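PDB 6T3E: DELTA1-pyrroline-2-carboxylate reductase, which catalyses the NADH-dependent reduction of delta1-pyrroline-2-carboxylate to L-proline, a reaction linked to L-hydroxyproline metabolism. Local coordinates for residues V260-L274 against D290-V302. Numbering follows the deposited sequence.
Sequences VRKSKLVVDSKEGVL and DEGHIHAELAEIV
Glu297 reaches Lys270 from the end of strand 294-297, its chain extended beyond CG. CB lies 4.2 Å from Val267 O; CG, beside the backbone N (chi1 -62°), packs against Lys270 CE at 3.7 Å. CD sits near Lys270 CB, and OE2 is 3.9 Å from Lys270 CE. OE1 accepts a nearly straight bond from Lys270 N (2.7 Å, 172°), met on the anti side and tilted from the carboxylate plane. Glutamate suits this place because its length carries a carboxylate, probably ionised, to the amide end of helix 270-276, which Ser269 caps by accepting from Gly272 N. With an alanine in place of Glu297, Lys270 N would probably lose its acceptor and the Lys270 side chain its cover. Beta-branched Ile294 spreads its carbons: CG1 meets Val267 CG1 at 3.9 Å, CD1 Lys270 CG, and CG2 Val267 CG2. On the other sheet face, Val266 CG2 meets Ile301 CD1 tip to tip. His293 donates its in-plane NE2 N-H to Val260 O (2.7 Å), near the end of helix 257-262, from above the carbonyl plane; Ser263 N takes the opposite face. Strand 294-297 edges the parallel sheet of the Rossmann-type domain, and Asp268 OD2 accepts from Val321 N, a proline-pocket residue. Backbone bonds (His295 N to Leu265 O, Val267 N to Ala296 O, then Leu298 N to Val267 O) thus join the strands, apolar side chains pack both faces, and polar side chains bind the helix ends.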
# COMPACT_ATOMS: atom_id res chain seq x y z
N VAL B 260 6.58 -30.52 -6.45
CA VAL B 260 6.66 -29.47 -7.46
C VAL B 260 7.24 -30.02 -8.76
O VAL B 260 6.68 -29.82 -9.84
CB VAL B 260 7.47 -28.27 -6.93
CG1 VAL B 260 7.40 -27.11 -7.91
CG2 VAL B 260 6.96 -27.84 -5.56
N ARG B 261 8.37 -30.73 -8.67
CA ARG B 261 9.01 -31.24 -9.88
C ARG B 261 8.09 -32.19 -10.63
O ARG B 261 8.05 -32.18 -11.87
CB ARG B 261 10.32 -31.96 -9.54
CG ARG B 261 11.19 -32.23 -10.77
CD ARG B 261 11.94 -33.55 -10.67
NE ARG B 261 11.19 -34.68 -11.23
CZ ARG B 261 10.64 -35.65 -10.49
NH1 ARG B 261 10.76 -35.61 -9.17
NH2 ARG B 261 9.97 -36.64 -11.07
N LYS B 262 7.34 -33.02 -9.90
CA LYS B 262 6.53 -34.06 -10.51
C LYS B 262 5.32 -33.52 -11.27
O LYS B 262 4.76 -34.24 -12.10
CB LYS B 262 6.06 -35.03 -9.42
CG LYS B 262 5.37 -36.27 -9.90
CD LYS B 262 4.53 -36.88 -8.79
CE LYS B 262 5.38 -37.68 -7.82
NZ LYS B 262 5.32 -39.15 -8.12
N SER B 263 4.94 -32.26 -11.06
CA SER B 263 3.67 -31.75 -11.54
C SER B 263 3.85 -30.79 -12.70
O SER B 263 4.93 -30.23 -12.93
CB SER B 263 2.89 -31.04 -10.43
OG SER B 263 2.36 -31.95 -9.49
N LYS B 264 2.75 -30.60 -13.42
CA LYS B 264 2.62 -29.53 -14.41
C LYS B 264 2.23 -28.27 -13.65
O LYS B 264 1.11 -28.15 -13.15
CB LYS B 264 1.56 -29.90 -15.46
CG LYS B 264 1.66 -29.12 -16.76
CD LYS B 264 0.32 -29.08 -17.47
CE LYS B 264 0.48 -29.35 -18.95
NZ LYS B 264 -0.83 -29.36 -19.64
N LEU B 265 3.17 -27.32 -13.57
CA LEU B 265 3.08 -26.21 -12.62
C LEU B 265 2.40 -25.00 -13.25
O LEU B 265 2.87 -24.46 -14.26
CB LEU B 265 4.48 -25.86 -12.13
CG LEU B 265 4.62 -24.71 -11.13
CD1 LEU B 265 3.70 -24.92 -9.94
CD2 LEU B 265 6.07 -24.58 -10.67
N VAL B 266 1.31 -24.54 -12.63
CA VAL B 266 0.65 -23.29 -12.99
C VAL B 266 0.67 -22.38 -11.77
O VAL B 266 0.38 -22.83 -10.65
CB VAL B 266 -0.79 -23.52 -13.49
CG1 VAL B 266 -1.50 -22.18 -13.69
CG2 VAL B 266 -0.79 -24.31 -14.79
N VAL B 267 1.02 -21.12 -11.98
CA VAL B 267 1.15 -20.14 -10.91
C VAL B 267 0.13 -19.04 -11.12
O VAL B 267 -0.29 -18.77 -12.24
CB VAL B 267 2.58 -19.56 -10.85
CG1 VAL B 267 3.60 -20.68 -10.65
CG2 VAL B 267 2.87 -18.76 -12.10
N ASP B 268 -0.29 -18.40 -10.02
CA ASP B 268 -1.19 -17.26 -10.14
C ASP B 268 -0.50 -16.11 -10.86
O ASP B 268 -1.06 -15.50 -11.77
CB ASP B 268 -1.72 -16.83 -8.76
CG ASP B 268 -0.62 -16.54 -7.77
OD1 ASP B 268 -0.45 -15.37 -7.36
OD2 ASP B 268 0.09 -17.50 -7.38
N SER B 269 0.75 -15.85 -10.51
CA SER B 269 1.55 -14.87 -11.24
C SER B 269 3.01 -15.25 -11.06
O SER B 269 3.41 -15.69 -9.97
CB SER B 269 1.26 -13.44 -10.77
OG SER B 269 2.22 -12.96 -9.84
N LYS B 270 3.77 -15.17 -12.16
CA LYS B 270 5.19 -15.49 -12.10
C LYS B 270 5.93 -14.51 -11.20
O LYS B 270 6.75 -14.92 -10.36
CB LYS B 270 5.79 -15.48 -13.50
CG LYS B 270 6.15 -16.85 -14.03
CD LYS B 270 6.82 -16.78 -15.42
CE LYS B 270 5.79 -16.68 -16.56
NZ LYS B 270 6.41 -16.78 -17.93
N GLU B 271 5.60 -13.23 -11.32
CA GLU B 271 6.28 -12.22 -10.52
C GLU B 271 6.05 -12.46 -9.04
O GLU B 271 6.97 -12.34 -8.23
CB GLU B 271 5.79 -10.83 -10.93
CG GLU B 271 6.73 -9.71 -10.56
CD GLU B 271 6.21 -8.36 -10.98
OE1 GLU B 271 7.03 -7.45 -11.26
OE2 GLU B 271 4.97 -8.20 -11.03
N GLY B 272 4.82 -12.84 -8.67
CA GLY B 272 4.52 -13.06 -7.26
C GLY B 272 5.11 -14.36 -6.73
O GLY B 272 5.80 -14.36 -5.71
N VAL B 273 4.86 -15.47 -7.42
CA VAL B 273 5.28 -16.76 -6.88
C VAL B 273 6.80 -16.82 -6.77
O VAL B 273 7.35 -17.16 -5.72
CB VAL B 273 4.73 -17.92 -7.74
CG1 VAL B 273 5.65 -19.11 -7.64
CG2 VAL B 273 3.32 -18.31 -7.31
N LEU B 274 7.50 -16.42 -7.84
CA LEU B 274 8.96 -16.49 -7.87
C LEU B 274 9.63 -15.58 -6.85
O LEU B 274 10.80 -15.80 -6.51
CB LEU B 274 9.48 -16.13 -9.26
CG LEU B 274 9.28 -17.15 -10.38
CD1 LEU B 274 9.45 -16.48 -11.73
CD2 LEU B 274 10.23 -18.29 -10.22
N ASP B 290 13.85 -25.34 -12.56
CA ASP B 290 14.27 -24.00 -12.94
C ASP B 290 13.03 -23.19 -13.31
O ASP B 290 11.90 -23.68 -13.22
CB ASP B 290 15.29 -24.03 -14.09
CG ASP B 290 14.75 -24.69 -15.35
OD1 ASP B 290 13.52 -24.89 -15.44
OD2 ASP B 290 15.57 -25.02 -16.24
N GLU B 291 13.26 -21.95 -13.74
CA GLU B 291 12.16 -21.04 -14.04
C GLU B 291 11.26 -21.56 -15.15
O GLU B 291 10.08 -21.19 -15.22
CB GLU B 291 12.72 -19.67 -14.40
CG GLU B 291 11.68 -18.57 -14.46
CD GLU B 291 12.31 -17.19 -14.56
OE1 GLU B 291 13.39 -16.98 -13.96
OE2 GLU B 291 11.71 -16.32 -15.23
N GLY B 292 11.81 -22.38 -16.05
CA GLY B 292 11.06 -22.96 -17.15
C GLY B 292 10.09 -24.06 -16.75
O GLY B 292 9.25 -24.44 -17.57
N HIS B 293 10.21 -24.58 -15.52
CA HIS B 293 9.29 -25.61 -15.03
C HIS B 293 7.87 -25.07 -14.86
O HIS B 293 6.93 -25.87 -14.77
CB HIS B 293 9.81 -26.17 -13.71
CG HIS B 293 9.03 -27.35 -13.21
ND1 HIS B 293 8.89 -28.51 -13.95
CD2 HIS B 293 8.36 -27.56 -12.06
CE1 HIS B 293 8.15 -29.37 -13.27
NE2 HIS B 293 7.82 -28.82 -12.12
N ILE B 294 7.71 -23.75 -14.80
CA ILE B 294 6.39 -23.11 -14.77
C ILE B 294 5.78 -23.24 -16.16
O ILE B 294 6.29 -22.67 -17.13
CB ILE B 294 6.49 -21.64 -14.35
CG1 ILE B 294 6.75 -21.52 -12.85
CG2 ILE B 294 5.22 -20.88 -14.74
CD1 ILE B 294 7.24 -20.15 -12.41
N HIS B 295 4.71 -24.02 -16.27
CA HIS B 295 4.06 -24.21 -17.57
C HIS B 295 3.41 -22.93 -18.05
O HIS B 295 3.60 -22.51 -19.19
CB HIS B 295 3.03 -25.33 -17.48
CG HIS B 295 2.08 -25.37 -18.65
ND1 HIS B 295 2.46 -25.78 -19.91
CD2 HIS B 295 0.77 -25.05 -18.74
CE1 HIS B 295 1.43 -25.72 -20.72
NE2 HIS B 295 0.39 -25.28 -20.04
N ALA B 296 2.64 -22.28 -17.18
CA ALA B 296 1.90 -21.09 -17.57
C ALA B 296 1.43 -20.34 -16.34
O ALA B 296 1.25 -20.91 -15.26
CB ALA B 296 0.70 -21.47 -18.45
N GLU B 297 1.20 -19.05 -16.53
CA GLU B 297 0.47 -18.24 -15.57
C GLU B 297 -1.02 -18.44 -15.78
O GLU B 297 -1.49 -18.72 -16.89
CB GLU B 297 0.80 -16.76 -15.73
CG GLU B 297 2.25 -16.40 -15.48
CD GLU B 297 2.48 -14.90 -15.46
OE1 GLU B 297 2.50 -14.31 -14.36
OE2 GLU B 297 2.63 -14.32 -16.55
N LEU B 298 -1.79 -18.27 -14.70
CA LEU B 298 -3.23 -18.46 -14.79
C LEU B 298 -3.84 -17.53 -15.83
O LEU B 298 -4.80 -17.92 -16.51
CB LEU B 298 -3.88 -18.24 -13.43
CG LEU B 298 -5.38 -18.49 -13.35
CD1 LEU B 298 -5.69 -19.96 -13.57
CD2 LEU B 298 -5.95 -18.02 -12.02
N ALA B 299 -3.29 -16.33 -15.99
CA ALA B 299 -3.84 -15.40 -16.98
C ALA B 299 -3.72 -15.95 -18.39
O ALA B 299 -4.60 -15.73 -19.23
CB ALA B 299 -3.15 -14.04 -16.87
N GLU B 300 -2.63 -16.68 -18.67
CA GLU B 300 -2.49 -17.29 -19.99
C GLU B 300 -3.46 -18.45 -20.19
O GLU B 300 -3.96 -18.67 -21.30
CB GLU B 300 -1.06 -17.77 -20.20
CG GLU B 300 -0.03 -16.84 -19.60
CD GLU B 300 1.37 -17.37 -19.77
OE1 GLU B 300 1.63 -18.48 -19.31
OE2 GLU B 300 2.20 -16.67 -20.38
N ILE B 301 -3.74 -19.20 -19.13
CA ILE B 301 -4.69 -20.31 -19.22
C ILE B 301 -6.11 -19.79 -19.44
O ILE B 301 -6.87 -20.34 -20.25
CB ILE B 301 -4.58 -21.20 -17.98
CG1 ILE B 301 -3.31 -22.05 -18.07
CG2 ILE B 301 -5.82 -22.08 -17.85
CD1 ILE B 301 -3.30 -23.22 -17.13
N VAL B 302 -6.50 -18.74 -18.71
CA VAL B 302 -7.85 -18.19 -18.88
C VAL B 302 -8.04 -17.67 -20.30
O VAL B 302 -9.07 -17.90 -20.93
CB VAL B 302 -8.11 -17.08 -17.84
CG1 VAL B 302 -9.53 -16.52 -18.00
CG2 VAL B 302 -7.91 -17.58 -16.42